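Local coordinates for protein putative dimetal phosphatase (Danio rerio, PDB 2NXF) that probably hydrolyses ADP-ribose, CDP-choline and related CDP-alcohols at a dinuclear metal centre, as a monomeric member of the calcineurin-like metallophosphoesterases, at residues A[39-50]-A[289-300]. Residues are numbered along the deposited sequence; the frame is centred on the assembly and turned at random. Where two conformers were deposited one is given.
Sequences LLRDAVLQWRRE and TPPHSHAFATAY
Phe-296 lies flat against the helix: its ring face takes the methyl of Ala-43, with CB 3.7 Å from the ring centroid in a CH-pi contact. This is the alpha/beta layering of the calcineurin-like phosphoesterase fold, helix 35-49 lying along strand 295-301 of a mixed sheet; the axes of 39-49 and 295-300 run 15° from parallel, 9.2 Å apart at closest approach. The middle of the contact, around Phe-296, is closely packed. Phe-296 turns its edge to the face of Trp-47, planes 85° apart, in an offset edge-to-face pair, and its CZ presses on Gln-46 CD at 3.4 Å, the amide standing perpendicular to the ring. The indole NE1 of Trp-47 gives its hydrogen to Ala-297 O at 3.1 Å, from above the carbonyl plane.

Toward the start of the helix segment, His-294 NE2 donates to Asp-42 OD2 (2.7 Å), while Gln-46 NE2 reaches the same oxygen from the other face of the carboxylate. Asp-42 reaches the imidazole edge because its chi1 of -180° sets CG opposite the backbone N. Leu-39 CD2 lies over one ring face and Phe-296 CD2 over the other, both toward the rim, and Ala-295 N donates to ND1; a leucine in place of His-294 would probably leave Asp-42 OD2 without its imidazole donor, and Ala-295 N without its ND1 acceptor.

The far end is looser and wetter. One water donates to Glu-50 O and a second to OE2, each touching Tyr-300 OH only weakly, and Arg-311 forms a salt bridge with Glu-50 OE2. The direct bond at this end is short: Thr-298 OG1 donates to the syn side of Glu-50 OE1 at 2.6 Å.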
# COMPACT_ATOMS: atom_id res chain seq x y z
N LEU A 39 1.40 -8.27 -16.82
CA LEU A 39 0.37 -7.31 -16.45
C LEU A 39 0.98 -5.94 -16.17
O LEU A 39 0.46 -4.91 -16.61
CB LEU A 39 -0.46 -7.80 -15.24
CG LEU A 39 -1.31 -9.05 -15.52
CD1 LEU A 39 -2.12 -9.41 -14.29
CD2 LEU A 39 -2.28 -8.88 -16.71
N LEU A 40 2.09 -5.91 -15.45
CA LEU A 40 2.78 -4.64 -15.15
C LEU A 40 3.23 -3.93 -16.45
O LEU A 40 3.03 -2.70 -16.60
CB LEU A 40 3.99 -4.89 -14.24
CG LEU A 40 4.84 -3.66 -13.91
CD1 LEU A 40 3.97 -2.55 -13.31
CD2 LEU A 40 6.01 -4.07 -12.97
N ARG A 41 3.81 -4.69 -17.38
CA ARG A 41 4.25 -4.16 -18.68
C ARG A 41 3.09 -3.52 -19.44
O ARG A 41 3.22 -2.44 -20.02
CB ARG A 41 4.88 -5.27 -19.52
CG ARG A 41 5.46 -4.84 -20.88
CD ARG A 41 6.19 -6.01 -21.54
NE ARG A 41 6.91 -6.80 -20.54
CZ ARG A 41 6.66 -8.07 -20.24
NH1 ARG A 41 5.71 -8.74 -20.88
NH2 ARG A 41 7.37 -8.67 -19.30
N ASP A 42 1.94 -4.20 -19.43
CA ASP A 42 0.75 -3.69 -20.12
C ASP A 42 0.18 -2.43 -19.44
O ASP A 42 -0.23 -1.48 -20.13
CB ASP A 42 -0.34 -4.74 -20.24
CG ASP A 42 -1.56 -4.20 -20.96
OD1 ASP A 42 -1.53 -4.10 -22.21
OD2 ASP A 42 -2.51 -3.80 -20.25
N ALA A 43 0.17 -2.42 -18.10
CA ALA A 43 -0.28 -1.23 -17.35
C ALA A 43 0.59 -0.03 -17.76
O ALA A 43 0.08 1.07 -18.05
CB ALA A 43 -0.19 -1.47 -15.86
N VAL A 44 1.90 -0.25 -17.78
CA VAL A 44 2.87 0.79 -18.16
C VAL A 44 2.62 1.31 -19.56
O VAL A 44 2.60 2.53 -19.79
CB VAL A 44 4.34 0.30 -17.96
CG1 VAL A 44 5.35 1.24 -18.68
CG2 VAL A 44 4.64 0.19 -16.51
N LEU A 45 2.40 0.40 -20.51
CA LEU A 45 2.02 0.79 -21.87
C LEU A 45 0.79 1.72 -21.87
O LEU A 45 0.79 2.76 -22.54
CB LEU A 45 1.76 -0.46 -22.71
CG LEU A 45 1.43 -0.31 -24.18
CD1 LEU A 45 2.45 0.59 -24.87
CD2 LEU A 45 1.42 -1.70 -24.84
N GLN A 46 -0.24 1.34 -21.11
CA GLN A 46 -1.46 2.14 -21.03
C GLN A 46 -1.22 3.51 -20.37
O GLN A 46 -1.68 4.53 -20.90
CB GLN A 46 -2.60 1.36 -20.34
CG GLN A 46 -2.99 0.09 -21.12
CD GLN A 46 -4.36 -0.47 -20.73
OE1 GLN A 46 -5.34 0.28 -20.58
NE2 GLN A 46 -4.44 -1.80 -20.59
N TRP A 47 -0.45 3.54 -19.29
CA TRP A 47 -0.14 4.80 -18.59
C TRP A 47 0.67 5.74 -19.47
O TRP A 47 0.51 6.96 -19.40
CB TRP A 47 0.64 4.53 -17.31
CG TRP A 47 -0.17 3.87 -16.23
CD1 TRP A 47 -1.51 4.01 -15.99
CD2 TRP A 47 0.33 2.97 -15.23
NE1 TRP A 47 -1.87 3.25 -14.89
CE2 TRP A 47 -0.76 2.61 -14.41
CE3 TRP A 47 1.60 2.43 -14.96
CZ2 TRP A 47 -0.61 1.73 -13.32
CZ3 TRP A 47 1.74 1.55 -13.86
CH2 TRP A 47 0.64 1.22 -13.07
N ARG A 48 1.53 5.17 -20.32
CA ARG A 48 2.29 5.98 -21.27
C ARG A 48 1.36 6.67 -22.27
O ARG A 48 1.50 7.86 -22.52
CB ARG A 48 3.32 5.12 -22.02
CG ARG A 48 4.53 4.75 -21.17
CD ARG A 48 5.51 3.83 -21.93
NE ARG A 48 5.99 4.41 -23.18
CZ ARG A 48 6.87 5.41 -23.28
NH1 ARG A 48 7.39 5.98 -22.20
NH2 ARG A 48 7.25 5.84 -24.48
N ARG A 49 0.40 5.92 -22.80
CA ARG A 49 -0.57 6.49 -23.76
C ARG A 49 -1.38 7.62 -23.14
O ARG A 49 -1.71 8.63 -23.79
CB ARG A 49 -1.53 5.40 -24.25
CG ARG A 49 -1.00 4.47 -25.32
CD ARG A 49 -2.15 3.62 -25.86
NE ARG A 49 -1.67 2.43 -26.56
CZ ARG A 49 -1.63 1.21 -26.03
NH1 ARG A 49 -2.06 0.98 -24.80
NH2 ARG A 49 -1.16 0.20 -26.76
N GLU A 50 -1.69 7.43 -21.86
CA GLU A 50 -2.48 8.38 -21.08
C GLU A 50 -1.68 9.63 -20.69
O GLU A 50 -2.26 10.59 -20.18
CB GLU A 50 -2.99 7.66 -19.80
CG GLU A 50 -4.16 6.72 -20.14
CD GLU A 50 -4.59 5.80 -19.00
OE1 GLU A 50 -3.83 5.60 -18.05
OE2 GLU A 50 -5.70 5.23 -19.11
N THR A 289 -4.31 -12.13 -10.11
CA THR A 289 -5.01 -11.88 -11.38
C THR A 289 -4.46 -12.79 -12.52
O THR A 289 -3.26 -12.71 -12.82
CB THR A 289 -4.88 -10.43 -11.79
OG1 THR A 289 -5.27 -9.60 -10.68
CG2 THR A 289 -5.75 -10.14 -13.02
N PRO A 290 -5.31 -13.64 -13.14
CA PRO A 290 -4.79 -14.49 -14.22
C PRO A 290 -4.53 -13.69 -15.50
O PRO A 290 -5.01 -12.57 -15.63
CB PRO A 290 -5.92 -15.51 -14.44
CG PRO A 290 -7.15 -14.81 -14.01
CD PRO A 290 -6.73 -13.92 -12.85
N PRO A 291 -3.76 -14.27 -16.44
CA PRO A 291 -3.40 -13.56 -17.66
C PRO A 291 -4.58 -13.12 -18.52
O PRO A 291 -4.42 -12.23 -19.33
CB PRO A 291 -2.58 -14.61 -18.44
CG PRO A 291 -2.00 -15.45 -17.39
CD PRO A 291 -3.12 -15.60 -16.38
N HIS A 292 -5.74 -13.76 -18.36
CA HIS A 292 -6.92 -13.34 -19.12
C HIS A 292 -7.66 -12.16 -18.48
O HIS A 292 -8.68 -11.70 -19.00
CB HIS A 292 -7.87 -14.51 -19.35
CG HIS A 292 -8.34 -15.17 -18.09
ND1 HIS A 292 -7.75 -16.31 -17.59
CD2 HIS A 292 -9.35 -14.86 -17.24
CE1 HIS A 292 -8.37 -16.68 -16.48
NE2 HIS A 292 -9.35 -15.81 -16.25
N SER A 293 -7.13 -11.67 -17.37
CA SER A 293 -7.77 -10.59 -16.62
C SER A 293 -6.78 -9.41 -16.47
O SER A 293 -5.80 -9.31 -17.23
CB SER A 293 -8.27 -11.17 -15.28
OG SER A 293 -8.92 -10.17 -14.51
N HIS A 294 -7.03 -8.50 -15.53
CA HIS A 294 -6.10 -7.41 -15.25
C HIS A 294 -6.42 -6.85 -13.90
O HIS A 294 -7.44 -7.21 -13.32
CB HIS A 294 -6.23 -6.27 -16.28
CG HIS A 294 -4.92 -5.70 -16.74
ND1 HIS A 294 -3.85 -5.51 -15.90
CD2 HIS A 294 -4.52 -5.29 -17.97
CE1 HIS A 294 -2.84 -5.00 -16.59
NE2 HIS A 294 -3.23 -4.86 -17.85
N ALA A 295 -5.53 -6.00 -13.39
CA ALA A 295 -5.80 -5.23 -12.16
C ALA A 295 -4.89 -4.03 -12.05
O ALA A 295 -3.77 -4.13 -11.53
CB ALA A 295 -5.64 -6.11 -10.90
N PHE A 296 -5.35 -2.89 -12.55
CA PHE A 296 -4.67 -1.65 -12.29
C PHE A 296 -5.66 -0.53 -12.57
O PHE A 296 -6.80 -0.78 -12.99
CB PHE A 296 -3.38 -1.49 -13.14
CG PHE A 296 -3.63 -1.11 -14.58
CD1 PHE A 296 -3.44 0.21 -15.02
CD2 PHE A 296 -4.02 -2.07 -15.51
CE1 PHE A 296 -3.67 0.57 -16.37
CE2 PHE A 296 -4.23 -1.72 -16.87
CZ PHE A 296 -4.06 -0.41 -17.30
N ALA A 297 -5.25 0.70 -12.31
CA ALA A 297 -6.14 1.82 -12.58
C ALA A 297 -5.35 3.07 -12.99
O ALA A 297 -4.12 3.13 -12.82
CB ALA A 297 -6.99 2.10 -11.34
N THR A 298 -6.09 4.06 -13.45
CA THR A 298 -5.59 5.41 -13.61
C THR A 298 -6.57 6.34 -12.92
O THR A 298 -7.79 6.21 -13.11
CB THR A 298 -5.48 5.80 -15.09
OG1 THR A 298 -4.68 4.81 -15.77
CG2 THR A 298 -4.82 7.18 -15.24
N ALA A 299 -6.05 7.26 -12.12
CA ALA A 299 -6.90 8.19 -11.40
C ALA A 299 -6.75 9.58 -11.98
O ALA A 299 -5.64 10.01 -12.32
CB ALA A 299 -6.57 8.19 -9.91
N TYR A 300 -7.89 10.26 -12.08
CA TYR A 300 -7.96 11.61 -12.61
C TYR A 300 -8.53 12.52 -11.52
O TYR A 300 -9.66 12.32 -11.09
CB TYR A 300 -8.86 11.63 -13.85
CG TYR A 300 -8.34 10.79 -15.00
CD1 TYR A 300 -7.63 11.39 -16.04
CD2 TYR A 300 -8.55 9.42 -15.05
CE1 TYR A 300 -7.13 10.65 -17.10
CE2 TYR A 300 -8.06 8.65 -16.13
CZ TYR A 300 -7.35 9.30 -17.14
OH TYR A 300 -6.85 8.58 -18.21
O HOH W 1 -4.87 10.87 -19.74
O HOH W 2 -8.17 5.49 -18.03